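Local structure of periplasmic iron-binding protein (2VOZ) at residues Leu67-Arg70 / Ile71-Glu74; Glu149-Asp153 / Pro154-Gly158; Ala175-Ile178 / Ala179-Glu183; Gln191-Val194 / Gly195-Arg199; Val326-Leu329 / Gly330-Pro334. The protein binds ferric iron in the cyanobacterial periplasm and probably delivers it to an ABC transporter for import into the cell. All coordinates share one frame; numbering follows the deposited sequence.

All five contacts are local, each made within one continuous run of chain, and all are partly buried. Interactions 1 and 3 lie on helices 64-74 and 168-181, and interaction 4 closes helix 183-195. The centres of interactions 1, 2 and 4 lie 22 to 24 Å from the chain's centre, toward the periphery, with interaction 1 bordering the second subunit; interactions 3 (17 Å) and 5 (12 Å) are deeper and pack on each other. Asn196 ties interaction 4 to interaction 2, while Glu149 of interaction 2 meets Arg177 and His181 of interaction 3. An ion pair marks interaction 1, indole and phenyl packing interactions 2 and 4, a guanidinium face interaction 3, and a helix-to-helix join interaction 5.

Interaction 1 of 5, residues Leu67-Arg70 / Ile71-Glu74; sequences LIER and IQSE
Arg70 and Glu74 meet because their first torsions differ: CG of Arg70 is anti to the backbone N (chi1 171°), while that of Glu74 stands beside its own N (chi1 -70°). From there the arginine runs extended to NE and the glutamate extends beyond CG, and the two ends converge one helical turn apart. Arg70 NE donates to Glu74 OE2 at 2.9 Å, a salt bridge made through one nitrogen. The carboxylate oxygen is met on its syn side, with the donor somewhat above the carboxylate plane, and the two flat groups stand nearly perpendicular, 83° apart. The same oxygen also rests 3.4 Å from Arg70 CG, against the aliphatic part of the chain.

Both charges have second partners. Glu74 OE1 is hydrogen-bonded to Tyr39 and Ser78, and Arg70 NH1 forms a salt bridge with Asp235 of the second subunit, so Arg70 lies between two carboxylates, which would probably favour its charged form. Glu69 also turns to that subunit, where its OE2 pairs with Arg199 of the second subunit.

Elsewhere, Gln72 lies alongside Ile68, its OE1 3.7 Å from Ile68 CG2. Ile71 CD1 comes within 3.5 Å of Leu67 O, and both residues pack on Tyr39 of strand 35-40. Backbone bonds of the i to i+4 kind, among them Ile71 N to Leu67 O, join the two segments. An ion pair spaced i to i+4 on an alpha-helix flanking the mixed sheet is thus set within a subunit interface of this periplasmic binding protein.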
loop_
_atom_site.group_PDB
_atom_site.type_symbol
_atom_site.label_atom_id
_atom_site.label_comp_id
_atom_site.label_asym_id
_atom_site.label_seq_id
_atom_site.Cartn_x
_atom_site.Cartn_y
_atom_site.Cartn_z
ATOM N N LEU B 67 -13.839 17.488 -0.130
ATOM C CA LEU B 67 -12.846 18.524 -0.422
ATOM C C LEU B 67 -13.545 19.852 -0.629
ATOM O O LEU B 67 -13.076 20.893 -0.146
ATOM C CB LEU B 67 -12.062 18.145 -1.671
ATOM C CG LEU B 67 -11.078 16.996 -1.513
ATOM C CD1 LEU B 67 -10.507 16.689 -2.905
ATOM C CD2 LEU B 67 -9.956 17.369 -0.524
ATOM N N ILE B 68 -14.668 19.847 -1.338
ATOM C CA ILE B 68 -15.375 21.103 -1.555
ATOM C C ILE B 68 -15.764 21.700 -0.192
ATOM O O ILE B 68 -15.585 22.887 0.079
ATOM C CB ILE B 68 -16.632 20.896 -2.468
ATOM C CG1 ILE B 68 -16.155 20.512 -3.890
ATOM C CG2 ILE B 68 -17.516 22.160 -2.450
ATOM C CD1 ILE B 68 -17.289 20.005 -4.845
ATOM N N GLU B 69 -16.290 20.858 0.687
ATOM C CA GLU B 69 -16.706 21.304 2.012
ATOM C C GLU B 69 -15.534 21.732 2.894
ATOM O O GLU B 69 -15.659 22.658 3.698
ATOM C CB GLU B 69 -17.469 20.183 2.684
ATOM C CG GLU B 69 -18.773 19.926 1.935
ATOM C CD GLU B 69 -19.530 18.779 2.491
ATOM O OE1 GLU B 69 -19.047 18.153 3.469
ATOM O OE2 GLU B 69 -20.618 18.510 1.942
ATOM N N ARG B 70 -14.412 21.056 2.737
ATOM C CA ARG B 70 -13.222 21.439 3.500
ATOM C C ARG B 70 -12.826 22.838 3.082
ATOM O O ARG B 70 -12.523 23.663 3.939
ATOM C CB ARG B 70 -12.077 20.473 3.283
ATOM C CG ARG B 70 -10.778 20.966 3.879
ATOM C CD ARG B 70 -9.700 19.918 3.767
ATOM N NE ARG B 70 -8.390 20.484 4.075
ATOM C CZ ARG B 70 -7.350 19.793 4.519
ATOM N NH1 ARG B 70 -7.447 18.486 4.752
ATOM N NH2 ARG B 70 -6.214 20.418 4.738
ATOM N N ILE B 71 -12.762 23.078 1.774
ATOM C CA ILE B 71 -12.364 24.416 1.285
ATOM C C ILE B 71 -13.345 25.507 1.734
ATOM O O ILE B 71 -12.944 26.578 2.172
ATOM C CB ILE B 71 -12.180 24.416 -0.257
ATOM C CG1 ILE B 71 -11.060 23.443 -0.669
ATOM C CG2 ILE B 71 -11.908 25.843 -0.768
ATOM C CD1 ILE B 71 -11.169 23.024 -2.160
ATOM N N GLN B 72 -14.637 25.236 1.596
ATOM C CA GLN B 72 -15.663 26.142 2.125
ATOM C C GLN B 72 -15.389 26.470 3.589
ATOM O O GLN B 72 -15.415 27.650 3.960
ATOM C CB GLN B 72 -17.050 25.506 1.984
ATOM C CG GLN B 72 -17.574 25.518 0.567
ATOM C CD GLN B 72 -18.907 24.774 0.462
ATOM O OE1 GLN B 72 -18.967 23.553 0.597
ATOM N NE2 GLN B 72 -19.969 25.512 0.218
ATOM N N SER B 73 -15.091 25.452 4.414
ATOM C CA SER B 73 -14.848 25.646 5.848
ATOM C C SER B 73 -13.667 26.575 6.063
ATOM O O SER B 73 -13.689 27.430 6.949
ATOM C CB SER B 73 -14.535 24.317 6.546
ATOM O OG SER B 73 -15.638 23.823 7.281
ATOM N N GLU B 74 -12.632 26.383 5.255
ATOM C CA GLU B 74 -11.381 27.200 5.340
ATOM C C GLU B 74 -11.581 28.665 4.978
ATOM O O GLU B 74 -10.805 29.535 5.379
ATOM C CB GLU B 74 -10.285 26.562 4.475
ATOM C CG GLU B 74 -9.825 25.274 5.121
ATOM C CD GLU B 74 -8.993 24.371 4.245
ATOM O OE1 GLU B 74 -8.771 24.687 3.058
ATOM O OE2 GLU B 74 -8.513 23.341 4.762
HETATM O O HOH W 1 -15.856 21.030 6.660
#

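Interaction 2 of 5, residues Glu149-Asp153 / Pro154-Gly158; sequences EALAD and PQWRG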
loop_
_atom_site.group_PDB
_atom_site.type_symbol
_atom_site.label_atom_id
_atom_site.label_comp_id
_atom_site.label_asym_id
_atom_site.label_seq_id
_atom_site.Cartn_x
_atom_site.Cartn_y
_atom_site.Cartn_z
ATOM N N GLU B 149 -30.100 7.517 -26.974
ATOM C CA GLU B 149 -31.495 7.908 -27.222
ATOM C C GLU B 149 -32.334 6.673 -27.609
ATOM O O GLU B 149 -33.482 6.520 -27.174
ATOM C CB GLU B 149 -31.524 8.990 -28.303
ATOM C CG GLU B 149 -31.024 10.401 -27.801
ATOM C CD GLU B 149 -29.501 10.597 -27.855
ATOM O OE1 GLU B 149 -28.745 9.609 -27.964
ATOM O OE2 GLU B 149 -29.036 11.750 -27.741
ATOM N N ALA B 150 -31.733 5.752 -28.360
ATOM C CA ALA B 150 -32.480 4.576 -28.862
ATOM C C ALA B 150 -32.733 3.542 -27.792
ATOM O O ALA B 150 -33.535 2.640 -27.978
ATOM C CB ALA B 150 -31.710 3.914 -30.029
ATOM N N LEU B 151 -32.027 3.641 -26.675
ATOM C CA LEU B 151 -32.281 2.709 -25.575
ATOM C C LEU B 151 -33.648 2.911 -24.896
ATOM O O LEU B 151 -34.042 2.108 -24.039
ATOM C CB LEU B 151 -31.167 2.765 -24.536
ATOM C CG LEU B 151 -29.787 2.309 -25.024
ATOM C CD1 LEU B 151 -28.782 2.418 -23.888
ATOM C CD2 LEU B 151 -29.737 0.887 -25.612
ATOM N N ALA B 152 -34.337 3.967 -25.308
ATOM C CA ALA B 152 -35.708 4.246 -24.864
ATOM C C ALA B 152 -36.739 3.487 -25.715
ATOM O O ALA B 152 -37.936 3.470 -25.363
ATOM C CB ALA B 152 -35.984 5.769 -24.897
ATOM N N ASP B 153 -36.278 2.874 -26.813
ATOM C CA ASP B 153 -37.155 2.085 -27.709
ATOM C C ASP B 153 -37.730 0.894 -26.912
ATOM O O ASP B 153 -37.048 0.275 -26.080
ATOM C CB ASP B 153 -36.393 1.553 -28.949
ATOM C CG ASP B 153 -35.975 2.638 -29.928
ATOM O OD1 ASP B 153 -35.220 2.288 -30.878
ATOM O OD2 ASP B 153 -36.403 3.818 -29.789
ATOM N N PRO B 154 -39.008 0.556 -27.163
ATOM C CA PRO B 154 -39.638 -0.480 -26.334
ATOM C C PRO B 154 -38.987 -1.859 -26.438
ATOM O O PRO B 154 -39.196 -2.681 -25.564
ATOM C CB PRO B 154 -41.078 -0.526 -26.850
ATOM C CG PRO B 154 -41.042 0.076 -28.203
ATOM C CD PRO B 154 -39.929 1.104 -28.175
ATOM N N GLN B 155 -38.198 -2.109 -27.495
ATOM C CA GLN B 155 -37.543 -3.417 -27.602
ATOM C C GLN B 155 -36.586 -3.724 -26.442
ATOM O O GLN B 155 -36.222 -4.887 -26.241
ATOM C CB GLN B 155 -36.768 -3.522 -28.904
ATOM C CG GLN B 155 -35.574 -2.643 -28.949
ATOM C CD GLN B 155 -35.066 -2.530 -30.352
ATOM O OE1 GLN B 155 -34.164 -3.274 -30.759
ATOM N NE2 GLN B 155 -35.690 -1.644 -31.134
ATOM N N TRP B 156 -36.166 -2.686 -25.701
ATOM C CA TRP B 156 -35.208 -2.883 -24.577
ATOM C C TRP B 156 -35.891 -3.108 -23.230
ATOM O O TRP B 156 -35.233 -3.103 -22.169
ATOM C CB TRP B 156 -34.220 -1.704 -24.496
ATOM C CG TRP B 156 -33.468 -1.552 -25.768
ATOM C CD1 TRP B 156 -33.613 -0.578 -26.711
ATOM C CD2 TRP B 156 -32.532 -2.492 -26.292
ATOM N NE1 TRP B 156 -32.764 -0.828 -27.780
ATOM C CE2 TRP B 156 -32.094 -2.000 -27.543
ATOM C CE3 TRP B 156 -31.989 -3.680 -25.803
ATOM C CZ2 TRP B 156 -31.133 -2.674 -28.324
ATOM C CZ3 TRP B 156 -31.046 -4.358 -26.581
ATOM C CH2 TRP B 156 -30.633 -3.849 -27.824
ATOM N N ARG B 157 -37.212 -3.324 -23.259
ATOM C CA ARG B 157 -37.938 -3.567 -22.021
ATOM C C ARG B 157 -37.308 -4.704 -21.204
ATOM O O ARG B 157 -37.033 -5.770 -21.756
ATOM C CB ARG B 157 -39.414 -3.864 -22.339
ATOM C CG ARG B 157 -40.220 -4.275 -21.148
ATOM C CD ARG B 157 -40.619 -3.071 -20.379
ATOM N NE ARG B 157 -41.912 -3.299 -19.735
ATOM N N GLY B 158 -37.060 -4.449 -19.910
ATOM C CA GLY B 158 -36.464 -5.429 -18.986
ATOM C C GLY B 158 -34.990 -5.705 -19.240
ATOM O O GLY B 158 -34.441 -6.644 -18.672
HETATM O O HOH W 2 -33.254 0.662 -30.403
#
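Pro154 follows Asp153 directly and begins a short 3-10 turn. Next, Gln155 lies alongside Asp153, its NE2 3.9 Å from Asp153 CB, and its CG lies over one face of the Trp156 ring, toward the rim.

Trp156 carries most of the contact. Its backbone N donates to Asp153 O at 3.1 Å, a nearly straight bond whose donor sits above the carbonyl plane. The opposite face of the indole receives Leu151 CD2, 4.1 Å from the centroid of the five-membered ring and only 10° off its normal, a CH-pi contact. Ala150 O approaches the ring edge, 3.5 Å from Trp156 CD1. The buried indole reaches a water with NE1 at 3.1 Å, and that water lies 2.6 Å from Asp153 OD1, to which it probably donates. With an alanine in place of Trp156, Leu151 CD2 would probably lose its aromatic cover and the water its indole donor.

Beyond it, Arg157 N bonds back to Pro154 O, completing a second tight turn. Leu151 and Trp156 both pack on Val219 of strand 219-223. Two consecutive 3-10 turns with a tryptophan folded back over the first make up this connection between strands 124-136 and 160-161.

Interaction 3 of 5, residues Ala175-Ile178 / Ala179-Glu183; sequences ASRI and AIHGE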
loop_
_atom_site.group_PDB
_atom_site.type_symbol
_atom_site.label_atom_id
_atom_site.label_comp_id
_atom_site.label_asym_id
_atom_site.label_seq_id
_atom_site.Cartn_x
_atom_site.Cartn_y
_atom_site.Cartn_z
ATOM N N ALA B 175 -27.600 15.467 -18.153
ATOM C CA ALA B 175 -27.392 16.903 -18.353
ATOM C C ALA B 175 -27.007 17.178 -19.790
ATOM O O ALA B 175 -27.458 18.147 -20.390
ATOM C CB ALA B 175 -26.296 17.365 -17.427
ATOM N N SER B 176 -26.142 16.329 -20.342
ATOM C CA SER B 176 -25.757 16.498 -21.753
ATOM C C SER B 176 -26.959 16.339 -22.704
ATOM O O SER B 176 -27.047 17.058 -23.706
ATOM C CB SER B 176 -24.621 15.558 -22.133
ATOM O OG SER B 176 -25.056 14.236 -22.351
ATOM N N ARG B 177 -27.872 15.414 -22.400
ATOM C CA ARG B 177 -29.035 15.231 -23.253
ATOM C C ARG B 177 -29.931 16.464 -23.156
ATOM O O ARG B 177 -30.486 16.883 -24.178
ATOM C CB ARG B 177 -29.823 13.978 -22.876
ATOM C CG ARG B 177 -29.063 12.653 -23.020
ATOM C CD ARG B 177 -28.391 12.509 -24.407
ATOM N NE ARG B 177 -26.995 12.910 -24.312
ATOM C CZ ARG B 177 -26.089 12.719 -25.278
ATOM N NH1 ARG B 177 -24.828 13.082 -25.072
ATOM N NH2 ARG B 177 -26.465 12.181 -26.434
ATOM N N ILE B 178 -30.080 17.024 -21.952
ATOM C CA ILE B 178 -30.876 18.283 -21.805
ATOM C C ILE B 178 -30.254 19.424 -22.652
ATOM O O ILE B 178 -30.955 20.152 -23.392
ATOM C CB ILE B 178 -30.977 18.711 -20.360
ATOM C CG1 ILE B 178 -31.718 17.652 -19.538
ATOM C CG2 ILE B 178 -31.699 20.063 -20.252
ATOM C CD1 ILE B 178 -31.704 17.936 -18.027
ATOM N N ALA B 179 -28.941 19.577 -22.555
ATOM C CA ALA B 179 -28.220 20.608 -23.304
ATOM C C ALA B 179 -28.500 20.474 -24.812
ATOM O O ALA B 179 -28.708 21.468 -25.523
ATOM C CB ALA B 179 -26.710 20.508 -23.000
ATOM N N ILE B 180 -28.551 19.235 -25.290
ATOM C CA ILE B 180 -28.655 18.914 -26.705
ATOM C C ILE B 180 -30.108 18.962 -27.180
ATOM O O ILE B 180 -30.380 19.577 -28.197
ATOM C CB ILE B 180 -28.065 17.496 -27.032
ATOM C CG1 ILE B 180 -26.536 17.446 -26.806
ATOM C CG2 ILE B 180 -28.401 17.064 -28.494
ATOM C CD1 ILE B 180 -26.036 15.992 -26.690
ATOM N N HIS B 181 -31.023 18.352 -26.428
ATOM C CA HIS B 181 -32.398 18.086 -26.891
ATOM C C HIS B 181 -33.465 18.961 -26.263
ATOM O O HIS B 181 -34.616 18.971 -26.749
ATOM C CB HIS B 181 -32.791 16.615 -26.606
ATOM C CG HIS B 181 -31.921 15.603 -27.295
ATOM N ND1 HIS B 181 -31.806 15.525 -28.670
ATOM C CD2 HIS B 181 -31.154 14.603 -26.793
ATOM C CE1 HIS B 181 -30.988 14.532 -28.981
ATOM N NE2 HIS B 181 -30.589 13.951 -27.861
ATOM N N GLY B 182 -33.121 19.654 -25.178
ATOM C CA GLY B 182 -34.118 20.312 -24.343
ATOM C C GLY B 182 -34.795 19.402 -23.332
ATOM O O GLY B 182 -34.720 18.172 -23.418
ATOM N N GLU B 183 -35.490 20.006 -22.376
ATOM C CA GLU B 183 -36.079 19.233 -21.282
ATOM C C GLU B 183 -37.229 18.291 -21.703
ATOM O O GLU B 183 -37.228 17.117 -21.316
ATOM C CB GLU B 183 -36.435 20.167 -20.104
ATOM C CG GLU B 183 -37.122 19.455 -18.963
ATOM C CD GLU B 183 -37.085 20.212 -17.649
ATOM O OE1 GLU B 183 -36.081 20.878 -17.364
ATOM O OE2 GLU B 183 -38.068 20.073 -16.880
#
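Ile180 covers one face of the Arg177 guanidinium: its CD1 lies 3.5 Å above the plane, over the centre, and the two side chains run side by side. At the guanidinium edge, in plane, Ser176 OG accepts from both NE (3.1 Å) and NH1 (3.0 Å) of Arg177, a side-on grip on a single oxygen that should hold the group against rotation. The other branch of Ile180, CG2, rests over the centre of the His181 ring, so one isoleucine packs against two flat groups.

Arg177 reaches this position by bending at chi2 (-50°) and again at chi3 (97°), which folds the chain back toward Ser176. Its NH2 forms a salt bridge with Glu149 OE2, an oxygen that also takes a hydrogen bond from His181 NE2. Ser176 OG in turn bonds to Leu173 O.

Along the backbone, Ala179 N and Ile180 N continue the helix. His181 N donates to Arg177 O at 2.7 Å, nearly along the C=O axis, and Arg177 O also receives a weak bond from Ile180 N. Gly182 N reaches Ile178 O at 2.9 Å. Positive phi (82°) at Gly182 takes the chain out of helix 168-181, and the same residue is the N-cap of the next helix, 183-195. A side chain there would press against the carbonyl of His181.

The buried arginine is therefore met in its plane by oxygens and over one face by a methyl group. With Glu149 serving both Arg177 and His181, its carboxylate would probably stay ionised; it would favour a proton on His181 NE2, though the nearby arginine would disfavour a positive histidine.

Interaction 4 of 5, residues Gln191-Val194 / Gly195-Arg199; sequences QGLV and GNFAR
Asn196 N donates to Leu193 O at 2.9 Å and Phe197 N to Val194 O at 3.1 Å. These two bonds span three residues each, where Gly195 N still reaches back four to Gln191 O. In both, the donor sits well above the carbonyl plane, 64° out of it for Leu193 O, as the chain tightens and leaves helix 183-195. The Asn196 side chain faces residues 149-153, where its ND2 bonds to the carbonyls of Leu151 and Asp153, and its backbone pairs with Ile160 of strand 160-161.

The aromatic ring then folds back over the last helical turn. With CG of Phe197 beside the backbone N (chi1 -78°), the ring lies flat over the backbone of Val194, whose CA sits 3.7 Å from its centroid and 6° off the normal. This CH-pi contact is flanked by Val194 CG2, 3.8 Å from Phe197 CZ, and by Leu193 CG, 4.1 Å from Phe197 CE1. Leu193 O lies obliquely to the ring, 3.3 Å from Phe197 CD1. Trp345 meets the phenyl ring edge-to-face and also packs on Val194. A serine in place of Phe197 would probably open a gap above Val194 CA and deprive Trp345 of its aromatic neighbour.

A beta carbon at Gly195 would sit tightly against Gln191 O.

Polar closure thus falls to the backbone and to one asparagine amide, while an apolar ring shields the end of the helix. The helix-end carbonyls of Leu193 and Val194 are each given an N-H from the departing chain, which probably limits the cost of ending the helix here.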
loop_
_atom_site.group_PDB
_atom_site.type_symbol
_atom_site.label_atom_id
_atom_site.label_comp_id
_atom_site.label_asym_id
_atom_site.label_seq_id
_atom_site.Cartn_x
_atom_site.Cartn_y
_atom_site.Cartn_z
ATOM N N GLN B 191 -38.111 8.712 -19.435
ATOM C CA GLN B 191 -39.257 7.864 -19.171
ATOM C C GLN B 191 -39.117 6.507 -19.843
ATOM O O GLN B 191 -39.350 5.475 -19.213
ATOM C CB GLN B 191 -40.520 8.536 -19.718
ATOM C CG GLN B 191 -40.949 9.710 -18.841
ATOM C CD GLN B 191 -42.136 10.404 -19.444
ATOM O OE1 GLN B 191 -42.175 10.658 -20.645
ATOM N NE2 GLN B 191 -43.113 10.722 -18.617
ATOM N N GLY B 192 -38.746 6.502 -21.126
ATOM C CA GLY B 192 -38.548 5.249 -21.862
ATOM C C GLY B 192 -37.395 4.405 -21.316
ATOM O O GLY B 192 -37.513 3.184 -21.181
ATOM N N LEU B 193 -36.284 5.074 -20.992
ATOM C CA LEU B 193 -35.113 4.419 -20.399
ATOM C C LEU B 193 -35.444 3.744 -19.080
ATOM O O LEU B 193 -35.180 2.544 -18.894
ATOM C CB LEU B 193 -34.006 5.458 -20.184
ATOM C CG LEU B 193 -32.651 4.811 -19.880
ATOM C CD1 LEU B 193 -32.000 4.121 -21.113
ATOM C CD2 LEU B 193 -31.739 5.898 -19.361
ATOM N N VAL B 194 -36.047 4.509 -18.164
ATOM C CA VAL B 194 -36.433 3.972 -16.850
ATOM C C VAL B 194 -37.429 2.830 -17.005
ATOM O O VAL B 194 -37.311 1.785 -16.351
ATOM C CB VAL B 194 -36.981 5.095 -15.939
ATOM C CG1 VAL B 194 -37.580 4.522 -14.642
ATOM C CG2 VAL B 194 -35.860 6.088 -15.657
ATOM N N GLY B 195 -38.383 2.999 -17.910
ATOM C CA GLY B 195 -39.337 1.924 -18.238
ATOM C C GLY B 195 -38.695 0.640 -18.735
ATOM O O GLY B 195 -39.321 -0.402 -18.714
ATOM N N ASN B 196 -37.459 0.735 -19.239
ATOM C CA ASN B 196 -36.728 -0.415 -19.750
ATOM C C ASN B 196 -35.690 -1.023 -18.766
ATOM O O ASN B 196 -34.964 -1.979 -19.139
ATOM C CB ASN B 196 -36.000 -0.000 -21.055
ATOM C CG ASN B 196 -36.945 0.116 -22.245
ATOM O OD1 ASN B 196 -38.053 -0.411 -22.197
ATOM N ND2 ASN B 196 -36.499 0.767 -23.317
ATOM N N PHE B 197 -35.643 -0.532 -17.537
ATOM C CA PHE B 197 -34.666 -1.023 -16.578
ATOM C C PHE B 197 -34.910 -2.493 -16.327
ATOM O O PHE B 197 -36.045 -2.914 -16.147
ATOM C CB PHE B 197 -34.768 -0.295 -15.238
ATOM C CG PHE B 197 -34.141 1.076 -15.233
ATOM C CD1 PHE B 197 -33.433 1.562 -16.321
ATOM C CD2 PHE B 197 -34.274 1.867 -14.117
ATOM C CE1 PHE B 197 -32.827 2.857 -16.297
ATOM C CE2 PHE B 197 -33.657 3.165 -14.071
ATOM C CZ PHE B 197 -32.947 3.630 -15.182
ATOM N N ALA B 198 -33.828 -3.273 -16.333
ATOM C CA ALA B 198 -33.879 -4.676 -15.948
ATOM C C ALA B 198 -34.188 -4.888 -14.464
ATOM O O ALA B 198 -34.763 -5.902 -14.100
ATOM C CB ALA B 198 -32.579 -5.359 -16.320
ATOM N N ARG B 199 -33.802 -3.933 -13.617
ATOM C CA ARG B 199 -34.084 -3.971 -12.177
ATOM C C ARG B 199 -33.915 -2.545 -11.701
ATOM O O ARG B 199 -33.356 -1.710 -12.417
ATOM C CB ARG B 199 -33.036 -4.858 -11.457
ATOM C CG ARG B 199 -31.617 -4.268 -11.569
ATOM C CD ARG B 199 -30.594 -5.052 -10.760
ATOM N NE ARG B 199 -29.251 -4.468 -10.940
ATOM C CZ ARG B 199 -28.130 -5.111 -10.625
ATOM N NH1 ARG B 199 -28.186 -6.360 -10.146
ATOM N NH2 ARG B 199 -26.966 -4.530 -10.844
#

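Interaction 5 of 5, residues Val326-Leu329 / Gly330-Pro334; sequences VSNL and GRYQP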
loop_
_atom_site.group_PDB
_atom_site.type_symbol
_atom_site.label_atom_id
_atom_site.label_comp_id
_atom_site.label_asym_id
_atom_site.label_seq_id
_atom_site.Cartn_x
_atom_site.Cartn_y
_atom_site.Cartn_z
ATOM N N VAL B 326 -17.979 20.797 -22.072
ATOM C CA VAL B 326 -18.292 19.997 -20.877
ATOM C C VAL B 326 -18.831 20.847 -19.730
ATOM O O VAL B 326 -19.406 20.283 -18.796
ATOM C CB VAL B 326 -17.116 19.113 -20.429
ATOM C CG1 VAL B 326 -16.780 18.052 -21.521
ATOM C CG2 VAL B 326 -15.919 20.001 -20.113
ATOM N N SER B 327 -18.729 22.170 -19.795
ATOM C CA SER B 327 -19.394 22.997 -18.733
ATOM C C SER B 327 -20.926 22.796 -18.742
ATOM O O SER B 327 -21.596 23.056 -17.721
ATOM C CB SER B 327 -19.064 24.488 -18.845
ATOM O OG SER B 327 -19.630 25.035 -20.013
ATOM N N ASN B 328 -21.461 22.310 -19.869
ATOM C CA ASN B 328 -22.901 22.053 -19.983
ATOM C C ASN B 328 -23.324 20.924 -19.042
ATOM O O ASN B 328 -24.473 20.856 -18.603
ATOM C CB ASN B 328 -23.257 21.653 -21.414
ATOM C CG ASN B 328 -23.374 22.847 -22.314
ATOM O OD1 ASN B 328 -24.322 23.644 -22.182
ATOM N ND2 ASN B 328 -22.380 23.032 -23.187
ATOM N N LEU B 329 -22.378 20.030 -18.741
ATOM C CA LEU B 329 -22.683 18.900 -17.891
ATOM C C LEU B 329 -23.032 19.324 -16.471
ATOM O O LEU B 329 -23.925 18.735 -15.813
ATOM C CB LEU B 329 -21.522 17.871 -17.875
ATOM C CG LEU B 329 -20.947 17.417 -19.228
ATOM C CD1 LEU B 329 -20.064 16.157 -19.065
ATOM C CD2 LEU B 329 -21.981 17.222 -20.275
ATOM N N GLY B 330 -22.305 20.320 -15.970
ATOM C CA GLY B 330 -22.669 20.956 -14.698
ATOM C C GLY B 330 -23.842 21.919 -14.801
ATOM O O GLY B 330 -24.708 21.945 -13.918
ATOM N N ARG B 331 -23.878 22.697 -15.870
ATOM C CA ARG B 331 -24.931 23.717 -16.038
ATOM C C ARG B 331 -26.324 23.109 -15.833
ATOM O O ARG B 331 -27.171 23.718 -15.183
ATOM C CB ARG B 331 -24.822 24.362 -17.421
ATOM C CG ARG B 331 -25.927 25.383 -17.703
ATOM C CD ARG B 331 -25.797 25.956 -19.128
ATOM N NE ARG B 331 -26.987 26.736 -19.480
ATOM C CZ ARG B 331 -27.206 27.279 -20.675
ATOM N NH1 ARG B 331 -26.325 27.124 -21.664
ATOM N NH2 ARG B 331 -28.325 27.967 -20.890
ATOM N N TYR B 332 -26.568 21.935 -16.431
ATOM C CA TYR B 332 -27.872 21.316 -16.338
ATOM C C TYR B 332 -27.937 20.217 -15.301
ATOM O O TYR B 332 -28.860 19.381 -15.346
ATOM C CB TYR B 332 -28.288 20.747 -17.677
ATOM C CG TYR B 332 -28.477 21.798 -18.721
ATOM C CD1 TYR B 332 -29.651 22.551 -18.756
ATOM C CD2 TYR B 332 -27.491 22.053 -19.660
ATOM C CE1 TYR B 332 -29.846 23.557 -19.725
ATOM C CE2 TYR B 332 -27.661 23.047 -20.623
ATOM C CZ TYR B 332 -28.846 23.765 -20.665
ATOM O OH TYR B 332 -28.982 24.732 -21.638
ATOM N N GLN B 333 -26.968 20.178 -14.392
ATOM C CA GLN B 333 -27.062 19.207 -13.283
ATOM C C GLN B 333 -28.351 19.299 -12.420
ATOM O O GLN B 333 -28.957 18.259 -12.105
ATOM C CB GLN B 333 -25.813 19.260 -12.378
ATOM C CG GLN B 333 -25.801 18.127 -11.382
ATOM C CD GLN B 333 -24.597 18.138 -10.481
ATOM O OE1 GLN B 333 -24.724 18.392 -9.302
ATOM N NE2 GLN B 333 -23.411 17.884 -11.045
ATOM N N PRO B 334 -28.752 20.516 -11.987
ATOM C CA PRO B 334 -29.997 20.526 -11.180
ATOM C C PRO B 334 -31.227 20.001 -11.958
ATOM O O PRO B 334 -32.054 19.260 -11.411
ATOM C CB PRO B 334 -30.174 22.007 -10.808
ATOM C CG PRO B 334 -28.816 22.635 -10.977
ATOM C CD PRO B 334 -28.164 21.865 -12.103
HETATM O O HOH W 3 -19.662 21.410 -15.716
HETATM O O HOH W 4 -23.649 16.922 -13.691
#
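Leu329 and Gly330 form the tight, buried side of this turn and Arg331 its solvent side, with Asn328 and Tyr332 set between the arginine and helix 168-181. On the inner side Leu329 packs on Ser172 and Ser176 of that helix and on Ala88. The polar groups here are met by water. One water donates to Leu329 O at 2.8 Å and accepts from Gln333 NE2, bridging the two helices. Another accepts a weak bond from the buried Gly330 N at 2.9 Å. Gln333, extended beyond CG, sends its OE1 to Arg93 and its NE2 also to Gly89 O.

Two backbone bonds hold the short helix 327-331 itself: Arg331 N to Ser327 O at 3.0 Å, in the carbonyl plane, and Tyr332 N to Asn328 O at 3.2 Å. Tyr332 ends this helix and is the N-cap of helix 333-342, so the two helices follow each other directly near the C-terminus of this solute-binding protein.

Asn328 CG stands beside its backbone N (chi1 -80°), which lays the amide alongside the Tyr332 ring, the two planes only 11° apart. Asn328 OD1 is 3.7 Å from Tyr332 CE2, and Asn328 O approaches the ring edge at Tyr332 CD2, 3.4 Å away. The amide's ND2 bonds to Asn325 O. The tyrosine ring also packs on Ile178 and Ala179, and Asn328 touches Ala179 as well. Toward solvent the contact is looser. The exposed Arg331, extended from CG to NE, runs past the phenol, and Tyr332 OH lies 3.2 Å above the centre of its guanidinium plane. Asn328 OD1 comes no nearer than 4.0 Å to Arg331 NH1.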